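PDB 5MQR: beta-L-arabinobiosidase from Bacteroides thetaiotaomicron, which probably hydrolyses glycosidic bonds in the breakdown of complex plant pectin, probably acting as a beta-L-arabinobiosidase and, less certainly, as an exo-alpha-sialidase. Local coordinates for residues S617-L621 against C1055-V1059; L1032-D1037 against V1059-G1063; D1038-N1043 against R1100-A1106; H1064-W1070 against G1082-N1088. One frame throughout, in Å; residues are numbered along the deposited sequence.

Overall arrangement
Contacts 1 and 4 are buried, whereas contacts 2 and 3 are only partly so, and contact 3 has several exposed residues at its margin. Contacts 1 and 2 use successive parts of strand 1053-1061 and share Val-1059; contact 4 joins the next two strands of the same sheet. Contact 3 is a separate two-stranded pairing whose apolar side rests on the strands of contact 4. The chemistry follows position. In contact 1 a buried carboxylate collects loop N-H groups, while contact 4 combines regular backbone bonding with apolar packing. Contact 2 brings in a tyrosine hydroxyl and two waters, and contact 3 sets Glu-1041 on the side turned from that sheet, near Arg-1100.

Contact 1: residues S617-L621 against C1055-V1059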
# COMPACT_ATOMS: atom_id res chain seq x y z
N SER A 617 14.02 -1.94 5.49
CA SER A 617 13.11 -2.53 6.47
C SER A 617 11.72 -1.83 6.50
O SER A 617 10.76 -2.37 7.10
CB SER A 617 13.81 -2.48 7.85
OG SER A 617 14.50 -1.21 8.03
N SER A 618 11.61 -0.65 5.87
CA SER A 618 10.37 0.10 5.74
C SER A 618 9.59 -0.36 4.51
O SER A 618 10.11 -0.34 3.43
CB SER A 618 10.67 1.59 5.61
OG SER A 618 9.50 2.39 5.83
N ALA A 619 8.34 -0.75 4.68
CA ALA A 619 7.57 -1.39 3.61
C ALA A 619 6.90 -0.41 2.63
O ALA A 619 6.77 -0.73 1.46
CB ALA A 619 6.52 -2.33 4.23
N PHE A 620 6.42 0.73 3.12
CA PHE A 620 5.71 1.73 2.33
C PHE A 620 6.45 3.07 2.35
O PHE A 620 6.71 3.65 1.28
CB PHE A 620 4.27 1.89 2.80
CG PHE A 620 3.44 0.66 2.59
CD1 PHE A 620 3.58 -0.45 3.44
CD2 PHE A 620 2.56 0.58 1.52
CE1 PHE A 620 2.84 -1.60 3.24
CE2 PHE A 620 1.82 -0.57 1.31
CZ PHE A 620 1.98 -1.67 2.17
N LEU A 621 6.83 3.57 3.52
CA LEU A 621 7.51 4.86 3.61
C LEU A 621 9.01 4.74 3.36
O LEU A 621 9.62 3.71 3.69
CB LEU A 621 7.27 5.50 4.99
CG LEU A 621 5.79 5.65 5.40
CD1 LEU A 621 5.68 6.31 6.77
CD2 LEU A 621 4.98 6.42 4.36
N CYS A 1055 0.44 6.51 8.49
CA CYS A 1055 1.24 5.30 8.52
C CYS A 1055 2.41 5.43 9.47
O CYS A 1055 3.11 6.43 9.47
CB CYS A 1055 1.75 4.99 7.11
SG CYS A 1055 2.91 3.63 7.03
N LEU A 1056 2.61 4.40 10.28
CA LEU A 1056 3.84 4.23 11.03
C LEU A 1056 4.53 3.01 10.48
O LEU A 1056 3.98 1.94 10.44
CB LEU A 1056 3.57 4.04 12.52
CG LEU A 1056 4.82 3.88 13.39
CD1 LEU A 1056 5.57 5.20 13.54
CD2 LEU A 1056 4.42 3.33 14.75
N ASP A 1057 5.77 3.19 10.07
CA ASP A 1057 6.52 2.18 9.34
C ASP A 1057 7.90 2.07 9.92
O ASP A 1057 8.34 2.92 10.71
CB ASP A 1057 6.61 2.62 7.89
CG ASP A 1057 6.65 1.47 6.91
OD1 ASP A 1057 6.94 0.30 7.27
OD2 ASP A 1057 6.41 1.75 5.73
N ASN A 1058 8.59 1.02 9.50
CA ASN A 1058 9.97 0.77 9.86
C ASN A 1058 10.12 0.58 11.37
O ASN A 1058 11.17 0.92 11.92
CB ASN A 1058 10.91 1.90 9.36
CG ASN A 1058 12.35 1.44 9.20
OD1 ASN A 1058 12.61 0.28 8.95
ND2 ASN A 1058 13.29 2.35 9.34
N VAL A 1059 9.11 0.01 12.02
CA VAL A 1059 9.18 -0.19 13.46
C VAL A 1059 9.90 -1.52 13.72
O VAL A 1059 9.49 -2.56 13.18
CB VAL A 1059 7.77 -0.25 14.09
CG1 VAL A 1059 7.85 -0.60 15.58
CG2 VAL A 1059 7.03 1.06 13.89
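Asp-1057 is gripped by backbone N-H groups of the loop 617-621, which curls round its carboxylate. OD2 takes two of them: Phe-620 N at 2.8 Å from OD2, on its syn lone pair, and Leu-621 N at 2.9 Å from OD2, on the anti side. OD1 accepts from Ala-619 N at 3.1 Å, and from Asn-1058 N on the same face of the carboxylate plane; the hydroxyl of Thr-1067, on the next strand, also bonds to it. With an alanine here the carboxylate would be gone, and three successive loop N-H groups would probably be left without their common acceptor in a buried place. The strand bearing the aspartate is itself irregular: Asn-1058 and Val-1059 both face Leu-1066, forming a G1 beta bulge. Hydroxyl bonds come next. Ser-617 OG donates to Asn-1058 OD1 at 2.6 Å, lying in the carbonyl plane on a lone pair, while Ser-618 OG turns back to Leu-621 O at 2.5 Å and so closes the loop on itself. Apolar packing is confined to the other end, where SG of Cys-1055, anti to its own N (chi1 173°), lies 3.9 Å from CD1 of Leu-621.

Contact 2: residues L1032-D1037 against V1059-G1063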
# COMPACT_ATOMS: atom_id res chain seq x y z
N LEU A 1032 0.16 1.28 18.96
CA LEU A 1032 0.87 0.01 19.12
C LEU A 1032 1.08 -0.25 20.60
O LEU A 1032 1.77 0.52 21.26
CB LEU A 1032 2.21 0.02 18.40
CG LEU A 1032 3.12 -1.22 18.58
CD1 LEU A 1032 2.48 -2.51 18.09
CD2 LEU A 1032 4.42 -0.98 17.83
N ARG A 1033 0.49 -1.33 21.12
CA ARG A 1033 0.57 -1.64 22.55
C ARG A 1033 1.58 -2.73 22.86
O ARG A 1033 1.32 -3.91 22.67
CB ARG A 1033 -0.82 -2.06 23.07
CG ARG A 1033 -1.95 -1.08 22.69
CD ARG A 1033 -1.79 0.31 23.30
NE ARG A 1033 -1.78 0.27 24.76
CZ ARG A 1033 -1.40 1.28 25.56
NH1 ARG A 1033 -1.00 2.45 25.06
NH2 ARG A 1033 -1.43 1.12 26.89
N PRO A 1034 2.77 -2.35 23.35
CA PRO A 1034 3.80 -3.40 23.47
C PRO A 1034 3.42 -4.49 24.45
O PRO A 1034 2.75 -4.21 25.43
CB PRO A 1034 5.04 -2.63 23.94
CG PRO A 1034 4.79 -1.23 23.48
CD PRO A 1034 3.32 -1.01 23.63
N ARG A 1035 3.84 -5.72 24.15
CA ARG A 1035 3.50 -6.89 24.96
C ARG A 1035 4.68 -7.82 25.12
O ARG A 1035 5.64 -7.76 24.35
CB ARG A 1035 2.38 -7.68 24.29
CG ARG A 1035 1.06 -6.96 24.21
CD ARG A 1035 0.21 -7.56 23.13
NE ARG A 1035 -0.21 -8.92 23.48
CZ ARG A 1035 -1.45 -9.31 23.76
NH1 ARG A 1035 -2.47 -8.45 23.73
NH2 ARG A 1035 -1.70 -10.58 24.07
N LEU A 1036 4.58 -8.70 26.10
CA LEU A 1036 5.60 -9.72 26.37
C LEU A 1036 5.55 -10.90 25.41
O LEU A 1036 6.54 -11.59 25.25
CB LEU A 1036 5.45 -10.28 27.78
CG LEU A 1036 5.59 -9.26 28.91
CD1 LEU A 1036 4.99 -9.80 30.20
CD2 LEU A 1036 7.05 -8.88 29.09
N ASP A 1037 4.39 -11.14 24.81
CA ASP A 1037 4.14 -12.37 24.03
C ASP A 1037 4.34 -12.09 22.52
O ASP A 1037 4.91 -11.07 22.16
CB ASP A 1037 2.75 -12.94 24.39
CG ASP A 1037 1.58 -12.04 23.95
OD1 ASP A 1037 1.81 -11.04 23.25
OD2 ASP A 1037 0.42 -12.33 24.31
N VAL A 1059 9.11 0.01 12.02
CA VAL A 1059 9.18 -0.19 13.46
C VAL A 1059 9.90 -1.52 13.72
O VAL A 1059 9.49 -2.56 13.18
CB VAL A 1059 7.77 -0.25 14.09
CG1 VAL A 1059 7.85 -0.60 15.58
CG2 VAL A 1059 7.03 1.06 13.89
N LEU A 1060 10.96 -1.50 14.54
CA LEU A 1060 11.59 -2.75 14.98
C LEU A 1060 10.94 -3.17 16.27
O LEU A 1060 11.13 -2.55 17.31
CB LEU A 1060 13.10 -2.59 15.16
CG LEU A 1060 13.90 -3.89 15.37
CD1 LEU A 1060 13.71 -4.86 14.19
CD2 LEU A 1060 15.37 -3.54 15.53
N TYR A 1061 10.15 -4.23 16.20
CA TYR A 1061 9.37 -4.72 17.33
C TYR A 1061 9.55 -6.23 17.38
O TYR A 1061 9.14 -6.91 16.44
CB TYR A 1061 7.89 -4.36 17.14
CG TYR A 1061 7.00 -4.85 18.26
CD1 TYR A 1061 6.84 -4.11 19.44
CD2 TYR A 1061 6.32 -6.08 18.16
CE1 TYR A 1061 6.03 -4.56 20.48
CE2 TYR A 1061 5.51 -6.53 19.20
CZ TYR A 1061 5.37 -5.77 20.36
OH TYR A 1061 4.59 -6.21 21.39
N HIS A 1062 10.16 -6.74 18.45
CA HIS A 1062 10.36 -8.19 18.63
C HIS A 1062 11.13 -8.86 17.46
O HIS A 1062 10.82 -9.99 17.04
CB HIS A 1062 9.01 -8.90 18.86
CG HIS A 1062 8.39 -8.62 20.19
ND1 HIS A 1062 7.80 -9.60 20.95
CD2 HIS A 1062 8.27 -7.47 20.89
CE1 HIS A 1062 7.34 -9.07 22.06
NE2 HIS A 1062 7.62 -7.78 22.06
N GLY A 1063 12.14 -8.17 16.96
CA GLY A 1063 12.93 -8.71 15.84
C GLY A 1063 12.27 -8.71 14.48
O GLY A 1063 12.82 -9.26 13.56
O HOH W 1 1.66 -5.42 20.38
O HOH W 2 4.10 -8.82 20.94
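Tyr-1061 reaches from the end of strand 1053-1061 to the loop 1032-1037, and its side chain can be followed atom by atom. From CB the chain leaves with CG opposite the backbone N (chi1 179°), which projects the ring straight at the loop. CD1 comes within 4.3 Å of Leu-1032 CD2, a methyl that also meets Val-1059 CG1 at 4.1 Å; the leucine and valine side chains approach tip to tip. One step further out, CE1 lies 4.1 Å from Pro-1034 CB, while Pro-1034 CA sits at the ring edge, near its plane. On one face, CD2 of the neighbouring His-1062 lies over the centre of the phenol, 3.3 Å above its plane. At the tip, OH gathers three partners. Arg-1035 N donates to Tyr-1061 OH at 2.9 Å. A water that also donates to Arg-1033 O gives OH a second bond; OH donates to another water, 2.7 Å from OH, which in turn donates a hydrogen bond to Asp-1037 O. The hydroxyl thus ties together backbone groups of three loop residues, and its rotation is probably well fixed. The loop stiffens itself too, since Arg-1035 grips Asp-1037 side-on, NE to OD1 and NH2 to OD2; its NH1 makes a salt bridge with Glu-1041. His-1062 gives its NE2 to Met-763 O, on helix 754-765. With positive phi at both His-1062 and Gly-1063, the strand ends in a type I' turn, the tight two-residue connection of a beta hairpin, here leading into strand 1064-1071.

Contact 3: residues D1038-N1043 against R1100-A1106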
# COMPACT_ATOMS: atom_id res chain seq x y z
N ASP A 1038 3.85 -12.99 21.67
CA ASP A 1038 4.04 -12.91 20.22
C ASP A 1038 2.84 -12.29 19.50
O ASP A 1038 2.73 -12.39 18.27
CB ASP A 1038 4.31 -14.31 19.65
CG ASP A 1038 5.40 -15.04 20.42
OD1 ASP A 1038 6.30 -14.34 20.96
OD2 ASP A 1038 5.35 -16.30 20.51
N THR A 1039 1.94 -11.65 20.23
CA THR A 1039 0.72 -11.13 19.65
C THR A 1039 0.92 -9.62 19.40
O THR A 1039 1.54 -8.94 20.22
CB THR A 1039 -0.49 -11.47 20.57
OG1 THR A 1039 -0.78 -12.88 20.45
CG2 THR A 1039 -1.74 -10.68 20.22
N ILE A 1040 0.44 -9.13 18.26
CA ILE A 1040 0.48 -7.70 17.98
C ILE A 1040 -0.88 -7.10 18.29
O ILE A 1040 -1.90 -7.62 17.84
CB ILE A 1040 0.83 -7.41 16.52
CG1 ILE A 1040 2.14 -8.11 16.14
CG2 ILE A 1040 0.88 -5.90 16.27
CD1 ILE A 1040 2.44 -8.02 14.65
N GLU A 1041 -0.88 -6.01 19.05
CA GLU A 1041 -2.11 -5.36 19.51
C GLU A 1041 -2.00 -3.88 19.16
O GLU A 1041 -1.08 -3.22 19.62
CB GLU A 1041 -2.28 -5.54 21.02
CG GLU A 1041 -3.48 -4.82 21.66
CD GLU A 1041 -3.46 -4.82 23.21
OE1 GLU A 1041 -2.56 -5.43 23.82
OE2 GLU A 1041 -4.35 -4.19 23.83
N ILE A 1042 -2.91 -3.39 18.33
CA ILE A 1042 -3.01 -1.96 18.09
C ILE A 1042 -4.40 -1.47 18.41
O ILE A 1042 -5.37 -2.21 18.33
CB ILE A 1042 -2.62 -1.53 16.65
CG1 ILE A 1042 -3.72 -1.82 15.63
CG2 ILE A 1042 -1.31 -2.19 16.26
CD1 ILE A 1042 -3.39 -1.34 14.22
N ASN A 1043 -4.47 -0.19 18.76
CA ASN A 1043 -5.72 0.45 19.09
C ASN A 1043 -5.52 1.94 18.99
O ASN A 1043 -5.28 2.61 20.00
CB ASN A 1043 -6.17 0.04 20.50
CG ASN A 1043 -7.52 0.61 20.86
OD1 ASN A 1043 -8.41 0.69 20.01
ND2 ASN A 1043 -7.67 1.06 22.09
N ARG A 1100 -9.71 -1.40 17.80
CA ARG A 1100 -8.72 -2.37 18.25
C ARG A 1100 -8.53 -3.54 17.23
O ARG A 1100 -9.48 -4.14 16.77
CB ARG A 1100 -9.09 -2.93 19.63
CG ARG A 1100 -8.04 -3.85 20.20
CD ARG A 1100 -8.45 -4.46 21.52
NE ARG A 1100 -8.16 -3.54 22.62
CZ ARG A 1100 -9.04 -3.03 23.49
NH1 ARG A 1100 -10.34 -3.34 23.46
NH2 ARG A 1100 -8.60 -2.20 24.45
N LEU A 1101 -7.29 -3.85 16.91
CA LEU A 1101 -6.96 -4.93 15.99
C LEU A 1101 -5.82 -5.73 16.60
O LEU A 1101 -4.77 -5.17 16.95
CB LEU A 1101 -6.56 -4.35 14.64
CG LEU A 1101 -6.04 -5.32 13.57
CD1 LEU A 1101 -7.05 -6.43 13.26
CD2 LEU A 1101 -5.68 -4.54 12.31
N VAL A 1102 -6.06 -7.04 16.76
CA VAL A 1102 -5.18 -7.97 17.42
C VAL A 1102 -4.83 -9.07 16.43
O VAL A 1102 -5.72 -9.71 15.89
CB VAL A 1102 -5.86 -8.57 18.67
CG1 VAL A 1102 -5.08 -9.75 19.23
CG2 VAL A 1102 -6.05 -7.50 19.74
N CYS A 1103 -3.55 -9.29 16.20
CA CYS A 1103 -3.07 -10.35 15.33
C CYS A 1103 -2.37 -11.37 16.18
O CYS A 1103 -1.23 -11.16 16.61
CB CYS A 1103 -2.09 -9.77 14.32
SG CYS A 1103 -2.83 -8.44 13.37
N GLU A 1104 -3.04 -12.49 16.43
CA GLU A 1104 -2.50 -13.52 17.32
C GLU A 1104 -1.37 -14.27 16.68
O GLU A 1104 -1.44 -14.61 15.52
CB GLU A 1104 -3.58 -14.49 17.76
CG GLU A 1104 -4.67 -13.80 18.56
CD GLU A 1104 -5.20 -14.62 19.72
OE1 GLU A 1104 -4.64 -15.71 20.03
OE2 GLU A 1104 -6.19 -14.16 20.34
N ASN A 1105 -0.31 -14.47 17.46
CA ASN A 1105 0.88 -15.20 17.03
C ASN A 1105 1.34 -14.87 15.60
O ASN A 1105 1.60 -15.76 14.81
CB ASN A 1105 0.64 -16.72 17.21
CG ASN A 1105 0.31 -17.09 18.66
OD1 ASN A 1105 1.04 -16.71 19.58
ND2 ASN A 1105 -0.79 -17.81 18.86
N ALA A 1106 1.39 -13.58 15.27
CA ALA A 1106 1.87 -13.15 13.94
C ALA A 1106 3.40 -12.94 13.91
O ALA A 1106 3.95 -12.67 12.85
CB ALA A 1106 1.16 -11.88 13.51
O HOH W 3 1.82 -15.02 21.85
O HOH W 4 -5.85 -2.18 23.27
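Ile-1042 and Leu-1101 lie side by side and point the same way, with Ile-1042 CG1 3.9 Å from Leu-1101 CB. The isoleucine holds CG1 between its backbone N and carbonyl carbon (chi1 78°), and this turns that branch along the leucine. Ile-1040 and Cys-1103 share their side of the pair, and Ile-1040 CD1 reaches on to Ala-1106 CB. The reverse side is more polar. Glu-1041 runs alongside Val-1102, with CG of the glutamate 4.2 Å from CG2 of the valine, and Thr-1039 sets its CG2 against Val-1102 CG1 at 3.6 Å. Beyond them Glu-1041 and Arg-1100 extend in the same direction with their flat ends 56° apart; OE2 and NE stay 4.1 Å from each other, too far for a salt bridge, and a water bonds to both. OE1 of Glu-1041 is engaged by Arg-1035. At the end of the pair Asn-1043 lies across Arg-1100, its OD1 3.7 Å from the arginine CB, while ND2 bonds to Asn-963. An alanine in place of Asn-1043 would remove the amide beside Arg-1100 CB and would probably leave OD1 of Asn-963 without this donor. Two reciprocal pairs of backbone bonds hold the strands, Ile-1040 with Cys-1103 and Ile-1042 with Leu-1101; Ile-1042 N to Leu-1101 O is almost straight, at 178°. The result is a short antiparallel ribbon whose apolar side covers strands 1064-1071 and 1082-1087, two sheets laid face to face as in a beta sandwich.

Contact 4: residues H1064-W1070 against G1082-N1088; sequences HNLTILW and GLRIFVN
Trp-1070 lays the six-membered part of its indole beside the backbone of Gly-1082 and Leu-1083: CE3 is 3.3 Å from Gly-1082 C, and Leu-1083 CA stands at the ring edge in its plane. CG opposite the backbone N (chi1 166°) carries the ring across to the 1082-1083 backbone. Gly-1082 has backbone angles at which a CB would jam against the preceding carbonyl oxygen, so its lack of a side chain suits this tight place. On one side of the hairpin, Ile-1068 CG2 meets Leu-1083 CD1, and Leu-1066 lies alongside Val-1087, CD2 to CG2 3.9 Å. The other side carries Leu-1069, whose CD2 comes 3.8 Å from Phe-1086 CE1; the Phe-1086 ring also meets that of Phe-620. Between these layers Thr-1067 pairs with Phe-1086 and Leu-1069 with Arg-1084 through reciprocal backbone bonds, the shortest being Arg-1084 N to Leu-1069 O at 2.7 Å. At the far end the pattern changes. Asn-1088 N still donates to Asn-1065 O, but the return bond, Asn-1065 N to the side-chain OD1 of Asn-1088, 2.8 Å, is nearly straight at 165°. The Asn-1088 amide lies almost parallel to the His-1064 ring, their planes 8° apart. An amide oxygen standing in for a backbone carbonyl implies that the pairing can keep its bonding where strand 1082-1087 stops, while largely apolar side chains pack on both sides of its regular middle.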
# COMPACT_ATOMS: atom_id res chain seq x y z
N HIS A 1064 11.11 -8.07 14.35
CA HIS A 1064 10.35 -7.98 13.11
C HIS A 1064 10.15 -6.51 12.77
O HIS A 1064 10.19 -5.67 13.65
CB HIS A 1064 9.00 -8.65 13.28
CG HIS A 1064 9.10 -10.14 13.35
ND1 HIS A 1064 9.58 -10.80 14.47
CD2 HIS A 1064 8.80 -11.10 12.44
CE1 HIS A 1064 9.57 -12.11 14.24
NE2 HIS A 1064 9.10 -12.31 13.02
N ASN A 1065 9.96 -6.22 11.50
CA ASN A 1065 9.72 -4.86 11.03
C ASN A 1065 8.22 -4.63 10.85
O ASN A 1065 7.62 -5.29 10.00
CB ASN A 1065 10.44 -4.61 9.71
CG ASN A 1065 11.95 -4.72 9.85
OD1 ASN A 1065 12.55 -4.05 10.69
ND2 ASN A 1065 12.56 -5.58 9.08
N LEU A 1066 7.61 -3.73 11.63
CA LEU A 1066 6.16 -3.53 11.54
C LEU A 1066 5.80 -2.29 10.82
O LEU A 1066 6.53 -1.28 10.84
CB LEU A 1066 5.44 -3.52 12.91
CG LEU A 1066 5.65 -4.64 13.92
CD1 LEU A 1066 4.60 -4.59 15.04
CD2 LEU A 1066 5.66 -6.00 13.30
N THR A 1067 4.63 -2.36 10.19
CA THR A 1067 3.99 -1.21 9.57
C THR A 1067 2.55 -1.17 10.03
O THR A 1067 1.88 -2.19 10.05
CB THR A 1067 3.97 -1.35 8.05
OG1 THR A 1067 5.27 -1.71 7.62
CG2 THR A 1067 3.51 -0.09 7.38
N ILE A 1068 2.07 0.00 10.40
CA ILE A 1068 0.67 0.18 10.74
C ILE A 1068 0.18 1.32 9.88
O ILE A 1068 0.76 2.40 9.90
CB ILE A 1068 0.46 0.56 12.22
CG1 ILE A 1068 0.98 -0.54 13.14
CG2 ILE A 1068 -1.00 0.89 12.50
CD1 ILE A 1068 1.27 -0.08 14.55
N LEU A 1069 -0.89 1.08 9.15
CA LEU A 1069 -1.43 2.08 8.31
C LEU A 1069 -2.94 2.09 8.24
O LEU A 1069 -3.62 1.09 8.51
CB LEU A 1069 -0.83 1.98 6.91
CG LEU A 1069 -1.09 0.77 6.00
CD1 LEU A 1069 -2.45 0.86 5.30
CD2 LEU A 1069 0.04 0.68 4.97
N TRP A 1070 -3.42 3.26 7.85
CA TRP A 1070 -4.82 3.55 7.74
C TRP A 1070 -4.99 4.26 6.41
O TRP A 1070 -4.24 5.16 6.08
CB TRP A 1070 -5.25 4.48 8.88
CG TRP A 1070 -6.59 5.09 8.66
CD1 TRP A 1070 -6.85 6.39 8.38
CD2 TRP A 1070 -7.87 4.42 8.63
NE1 TRP A 1070 -8.21 6.58 8.21
CE2 TRP A 1070 -8.85 5.39 8.36
CE3 TRP A 1070 -8.27 3.09 8.84
CZ2 TRP A 1070 -10.23 5.09 8.29
CZ3 TRP A 1070 -9.66 2.78 8.77
CH2 TRP A 1070 -10.61 3.78 8.50
N GLY A 1082 -8.90 0.76 4.82
CA GLY A 1082 -8.97 0.46 6.24
C GLY A 1082 -7.63 0.44 6.96
O GLY A 1082 -6.64 1.02 6.49
N LEU A 1083 -7.64 -0.22 8.11
CA LEU A 1083 -6.53 -0.25 9.03
C LEU A 1083 -5.78 -1.55 8.82
O LEU A 1083 -6.37 -2.60 8.92
CB LEU A 1083 -7.06 -0.19 10.48
CG LEU A 1083 -6.04 -0.30 11.61
CD1 LEU A 1083 -5.05 0.85 11.56
CD2 LEU A 1083 -6.76 -0.38 12.96
N ARG A 1084 -4.48 -1.49 8.58
CA ARG A 1084 -3.71 -2.70 8.29
C ARG A 1084 -2.40 -2.72 9.02
O ARG A 1084 -1.78 -1.69 9.23
CB ARG A 1084 -3.42 -2.80 6.79
CG ARG A 1084 -4.62 -3.28 6.03
CD ARG A 1084 -4.42 -3.24 4.51
NE ARG A 1084 -5.74 -3.11 3.89
CZ ARG A 1084 -6.49 -4.11 3.46
NH1 ARG A 1084 -6.03 -5.34 3.48
NH2 ARG A 1084 -7.69 -3.86 2.96
N ILE A 1085 -1.99 -3.92 9.39
CA ILE A 1085 -0.72 -4.18 10.03
C ILE A 1085 0.09 -5.06 9.09
O ILE A 1085 -0.44 -6.06 8.60
CB ILE A 1085 -0.89 -4.96 11.34
CG1 ILE A 1085 -1.69 -4.11 12.32
CG2 ILE A 1085 0.47 -5.36 11.93
CD1 ILE A 1085 -2.17 -4.88 13.54
N PHE A 1086 1.36 -4.70 8.88
CA PHE A 1086 2.27 -5.53 8.12
C PHE A 1086 3.43 -5.96 9.01
O PHE A 1086 3.90 -5.20 9.84
CB PHE A 1086 2.78 -4.82 6.86
CG PHE A 1086 1.70 -4.48 5.85
CD1 PHE A 1086 0.83 -3.42 6.06
CD2 PHE A 1086 1.58 -5.22 4.65
CE1 PHE A 1086 -0.16 -3.10 5.13
CE2 PHE A 1086 0.58 -4.91 3.72
CZ PHE A 1086 -0.29 -3.84 3.96
N VAL A 1087 3.86 -7.20 8.80
CA VAL A 1087 5.07 -7.76 9.39
C VAL A 1087 6.03 -8.09 8.24
O VAL A 1087 5.69 -8.90 7.37
CB VAL A 1087 4.74 -9.04 10.18
CG1 VAL A 1087 5.99 -9.69 10.75
CG2 VAL A 1087 3.72 -8.71 11.26
N ASN A 1088 7.21 -7.47 8.23
CA ASN A 1088 8.18 -7.60 7.13
C ASN A 1088 7.53 -7.50 5.77
O ASN A 1088 7.78 -8.29 4.87
CB ASN A 1088 8.96 -8.90 7.28
CG ASN A 1088 9.69 -8.98 8.62
OD1 ASN A 1088 9.91 -7.98 9.29
ND2 ASN A 1088 10.06 -10.18 9.01